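Local coordinates for cytidine deaminase (Mycobacterium tuberculosis, PDB 4WIG) that catalyses the zinc-dependent hydrolytic deamination of cytidine and 2'-deoxycytidine to uridine and 2'-deoxyuridine, working as a homotetramer, at the interface of chains A and B and the interface of chains A and C. Coordinates in Å, arbitrary orientation; residue numbers count along the deposited sequence, not the author numbering. Chains: chain A/B/C, Cytidine deaminase.

Contact 1: the interface of chains A and B. Residues chain A 98, 123-125, 128; chain B 24, 49-51.
A:Glu98, near the end of helix 90-100, reaches across to chain B with both carboxylate oxygens and grips two different groups there. OE1 takes the phenol hydroxyl of B:Tyr24 on its syn lone pair, with OH and OE1 2.5 Å apart, a short hydrogen bond. The two side chains approach head-on, yet their flat groups are turned nearly square, the carboxylate and ring planes lying 81° apart, and CD of the acid sits in the plane of the ring at its edge. The other oxygen, OE2, accepts the backbone N-H of B:Val49 at 3.0 Å from N, the donor arriving well above the carboxylate plane. Held at both oxygens, the carboxylate is probably restrained in its rotation. Reach comes from a chain whose CG is anti to the backbone N (chi1 -172°) and which then bends at chi2.

The side chains of A:Leu125 and B:Tyr24 run towards each other, and methyl CD2 of the leucine comes to 3.5 Å from ring atom CE2. The CE2 side of the tyrosine ring thus packs on the leucine, although the exact place of that methyl is doubtful.

B:Val49 lies at the apolar middle of this patch, part of an A-B interface of the homotetramer, slotted between the C-terminal segment of chain A and A:Glu98. Its CG2, anti to the backbone N, points into chain A, where it lies 3.6 Å from CD1 of A:Leu128 and packs over the backbone of A:Gly124. CG1 takes the place between N and the carbonyl carbon (chi1 65°) and faces OE2 of A:Glu98. The ring of A:Phe123 meets the same valine with its edge, the carbonyl carbon of B:Val49 lying in the ring plane. The ring of B:Tyr51 adds a looser contact, its CE1 4.2 Å from CD1 of A:Leu128.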
# COMPACT_ATOMS: atom_id res chain seq x y z
N GLU A 98 8.34 -8.35 -10.81
CA GLU A 98 7.27 -8.50 -11.80
C GLU A 98 7.70 -8.00 -13.18
O GLU A 98 7.21 -8.49 -14.20
CB GLU A 98 6.05 -7.70 -11.33
CG GLU A 98 4.78 -7.88 -12.13
CD GLU A 98 4.03 -9.16 -11.79
OE1 GLU A 98 3.48 -9.76 -12.72
OE2 GLU A 98 4.00 -9.56 -10.60
N PHE A 123 7.61 -15.03 -3.63
CA PHE A 123 6.20 -15.28 -3.89
C PHE A 123 5.93 -14.99 -5.36
O PHE A 123 6.49 -14.04 -5.91
CB PHE A 123 5.34 -14.38 -3.00
CG PHE A 123 3.87 -14.51 -3.26
CD1 PHE A 123 3.14 -15.53 -2.67
CD2 PHE A 123 3.22 -13.63 -4.12
CE1 PHE A 123 1.79 -15.67 -2.93
CE2 PHE A 123 1.88 -13.77 -4.38
CZ PHE A 123 1.16 -14.79 -3.78
N GLY A 124 5.09 -15.79 -6.01
CA GLY A 124 4.83 -15.57 -7.44
C GLY A 124 3.70 -16.35 -8.06
O GLY A 124 2.87 -16.93 -7.36
N LEU A 125 3.68 -16.37 -9.39
CA LEU A 125 2.56 -16.93 -10.16
C LEU A 125 2.23 -18.37 -9.77
O LEU A 125 1.07 -18.76 -9.75
CB LEU A 125 2.85 -16.88 -11.66
CG LEU A 125 1.81 -16.27 -12.62
CD1 LEU A 125 0.37 -16.34 -12.12
CD2 LEU A 125 2.20 -14.84 -12.96
N LEU A 128 -0.40 -18.79 -6.97
CA LEU A 128 -1.81 -18.43 -7.21
C LEU A 128 -2.62 -19.61 -7.75
O LEU A 128 -2.08 -20.49 -8.42
CB LEU A 128 -1.91 -17.24 -8.17
CG LEU A 128 -1.26 -15.94 -7.71
CD1 LEU A 128 -1.55 -14.85 -8.74
CD2 LEU A 128 -1.75 -15.52 -6.33
N TYR B 24 -3.41 -9.93 -14.35
CA TYR B 24 -4.19 -10.64 -13.32
C TYR B 24 -5.59 -10.05 -13.17
O TYR B 24 -6.58 -10.79 -13.16
CB TYR B 24 -3.45 -10.65 -11.97
CG TYR B 24 -1.99 -10.96 -12.16
CD1 TYR B 24 -1.01 -10.08 -11.72
CD2 TYR B 24 -1.59 -12.10 -12.84
CE1 TYR B 24 0.33 -10.34 -11.92
CE2 TYR B 24 -0.26 -12.38 -13.05
CZ TYR B 24 0.70 -11.50 -12.59
OH TYR B 24 2.03 -11.78 -12.81
N VAL B 49 1.62 -9.57 -8.73
CA VAL B 49 1.19 -10.92 -8.34
C VAL B 49 0.72 -10.97 -6.88
O VAL B 49 -0.17 -11.76 -6.54
CB VAL B 49 2.29 -11.97 -8.61
CG1 VAL B 49 3.51 -11.74 -7.74
CG2 VAL B 49 1.74 -13.38 -8.44
N SER B 50 1.34 -10.16 -6.03
CA SER B 50 0.77 -9.82 -4.72
C SER B 50 -0.15 -8.64 -4.99
O SER B 50 0.30 -7.52 -5.16
CB SER B 50 1.86 -9.45 -3.72
OG SER B 50 1.32 -9.22 -2.43
N TYR B 51 -1.45 -8.91 -5.05
CA TYR B 51 -2.41 -7.92 -5.54
C TYR B 51 -2.36 -6.60 -4.76
O TYR B 51 -2.59 -5.53 -5.32
CB TYR B 51 -3.84 -8.48 -5.49
CG TYR B 51 -4.17 -9.53 -6.54
CD1 TYR B 51 -3.17 -10.22 -7.23
CD2 TYR B 51 -5.49 -9.85 -6.82
CE1 TYR B 51 -3.48 -11.18 -8.18
CE2 TYR B 51 -5.81 -10.81 -7.77
CZ TYR B 51 -4.81 -11.48 -8.44
OH TYR B 51 -5.14 -12.43 -9.38

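Contact 2: the interface of chains A and C. Residues chain A 90, 94, 119, 123; chain C 87-90, 93.
A:Gln94 of helix 90-100 contacts chain C at the start of the CxxC zinc motif of the cytidine deaminase family, where C:Cys89 is a zinc ligand and C:Gly90 begins the following helix. A direct hydrogen bond runs from the backbone N of C:Gly90 to the side-chain amide oxygen OE1 of A:Gln94, 2.8 Å away, and lies in the carbonyl plane on a lone pair. At the other end of the amide, NE2 donates to the backbone O of A:Phe123 at 2.9 Å, from above that carbonyl's plane, which helps to orient the amide for chain C. With CG anti to the backbone N (chi1 -169°) and a bend at chi2, the glutamine turns OE1 towards the start of helix 90-100 of chain C.

Water 1 adds a bridged contact. It lies 2.7 Å from OE1 of A:Gln94, bonds to the backbone N of A:Phe123, and also reaches the carbonyl oxygen of C:Pro88 at 2.9 Å. Within chain C, NE of C:Arg93 also donates to O of C:Pro88, 2.9 Å away and tilted from the carbonyl plane. The same water sits above one face of the guanidinium, towards its rim.

Among the apolar contacts, the A:Leu119 side chain lies across the extended C:Arg93 chain, its CD1 3.9 Å from CD, and also approaches CA of C:Gly90. CB of A:Phe123 rests against CA of C:Cys89, 3.9 Å away, and both CB and ring atom CD1 lie near the backbone O of C:Met87, 3.5 Å from CB.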
# COMPACT_ATOMS: atom_id res chain seq x y z
N GLY A 90 11.41 -4.14 0.68
CA GLY A 90 10.85 -5.44 0.28
C GLY A 90 9.71 -5.32 -0.71
O GLY A 90 9.60 -6.14 -1.62
N GLN A 94 9.52 -6.83 -4.63
CA GLN A 94 8.44 -7.62 -5.23
C GLN A 94 7.93 -6.95 -6.50
O GLN A 94 7.78 -7.61 -7.53
CB GLN A 94 7.28 -7.86 -4.24
CG GLN A 94 6.28 -8.90 -4.73
CD GLN A 94 6.74 -10.35 -4.54
OE1 GLN A 94 7.22 -10.73 -3.47
NE2 GLN A 94 6.56 -11.16 -5.58
N LEU A 119 15.79 -11.17 -3.34
CA LEU A 119 14.45 -11.66 -3.00
C LEU A 119 14.34 -13.12 -3.41
O LEU A 119 13.66 -13.45 -4.37
CB LEU A 119 13.37 -10.81 -3.67
CG LEU A 119 11.93 -11.04 -3.20
CD1 LEU A 119 11.75 -10.45 -1.81
CD2 LEU A 119 10.90 -10.46 -4.17
N PHE A 123 7.61 -15.03 -3.63
CA PHE A 123 6.20 -15.28 -3.89
C PHE A 123 5.93 -14.99 -5.36
O PHE A 123 6.49 -14.04 -5.91
CB PHE A 123 5.34 -14.38 -3.00
CG PHE A 123 3.87 -14.51 -3.26
CD1 PHE A 123 3.14 -15.53 -2.67
CD2 PHE A 123 3.22 -13.63 -4.12
CE1 PHE A 123 1.79 -15.67 -2.93
CE2 PHE A 123 1.88 -13.77 -4.38
CZ PHE A 123 1.16 -14.79 -3.78
N MET C 87 5.78 -18.57 0.72
CA MET C 87 6.79 -17.59 1.09
C MET C 87 6.11 -16.22 1.10
O MET C 87 5.33 -15.91 0.19
CB MET C 87 7.96 -17.58 0.09
CG MET C 87 8.88 -18.79 0.11
SD MET C 87 9.68 -19.02 1.70
CE MET C 87 8.53 -20.19 2.41
N PRO C 88 6.38 -15.40 2.13
CA PRO C 88 5.76 -14.07 2.11
C PRO C 88 6.18 -13.21 0.92
O PRO C 88 7.30 -13.34 0.41
CB PRO C 88 6.25 -13.45 3.43
CG PRO C 88 6.46 -14.62 4.33
CD PRO C 88 7.00 -15.70 3.44
N CYS C 89 5.29 -12.33 0.48
CA CYS C 89 5.65 -11.39 -0.58
C CYS C 89 6.67 -10.41 -0.00
O CYS C 89 6.86 -10.33 1.21
CB CYS C 89 4.44 -10.66 -1.14
SG CYS C 89 3.79 -9.27 -0.18
N GLY C 90 7.30 -9.65 -0.89
CA GLY C 90 8.39 -8.77 -0.49
C GLY C 90 7.93 -7.71 0.50
O GLY C 90 8.65 -7.38 1.44
N ARG C 93 7.80 -9.29 3.81
CA ARG C 93 9.15 -9.55 4.33
C ARG C 93 9.68 -8.31 5.04
O ARG C 93 10.24 -8.42 6.14
CB ARG C 93 10.10 -9.99 3.22
CG ARG C 93 9.80 -11.40 2.74
CD ARG C 93 10.73 -11.88 1.63
NE ARG C 93 10.15 -13.03 0.95
CZ ARG C 93 10.80 -13.88 0.15
NH1 ARG C 93 12.09 -13.74 -0.10
NH2 ARG C 93 10.13 -14.88 -0.41
O HOH W 1 8.50 -12.75 -2.15

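Contacts 1 and 2 lie about 10 Å apart, measured between the centres of their C-alpha atoms, and draw on the same parts of chain A: helix 90-100 and the segment that carries A:Phe123, the residue common to both. Its ring edge serves chain B in contact 1, whereas in contact 2 its CB touches chain C directly and its backbone N reaches it through a water, so one stretch of a subunit touches two neighbours of the homotetramer. Contact 2 is centred about 7 Å from C:Glu58, the proton donor of the neighbouring active site, which suggests that tetramer assembly helps to support the surroundings of the catalytic zinc.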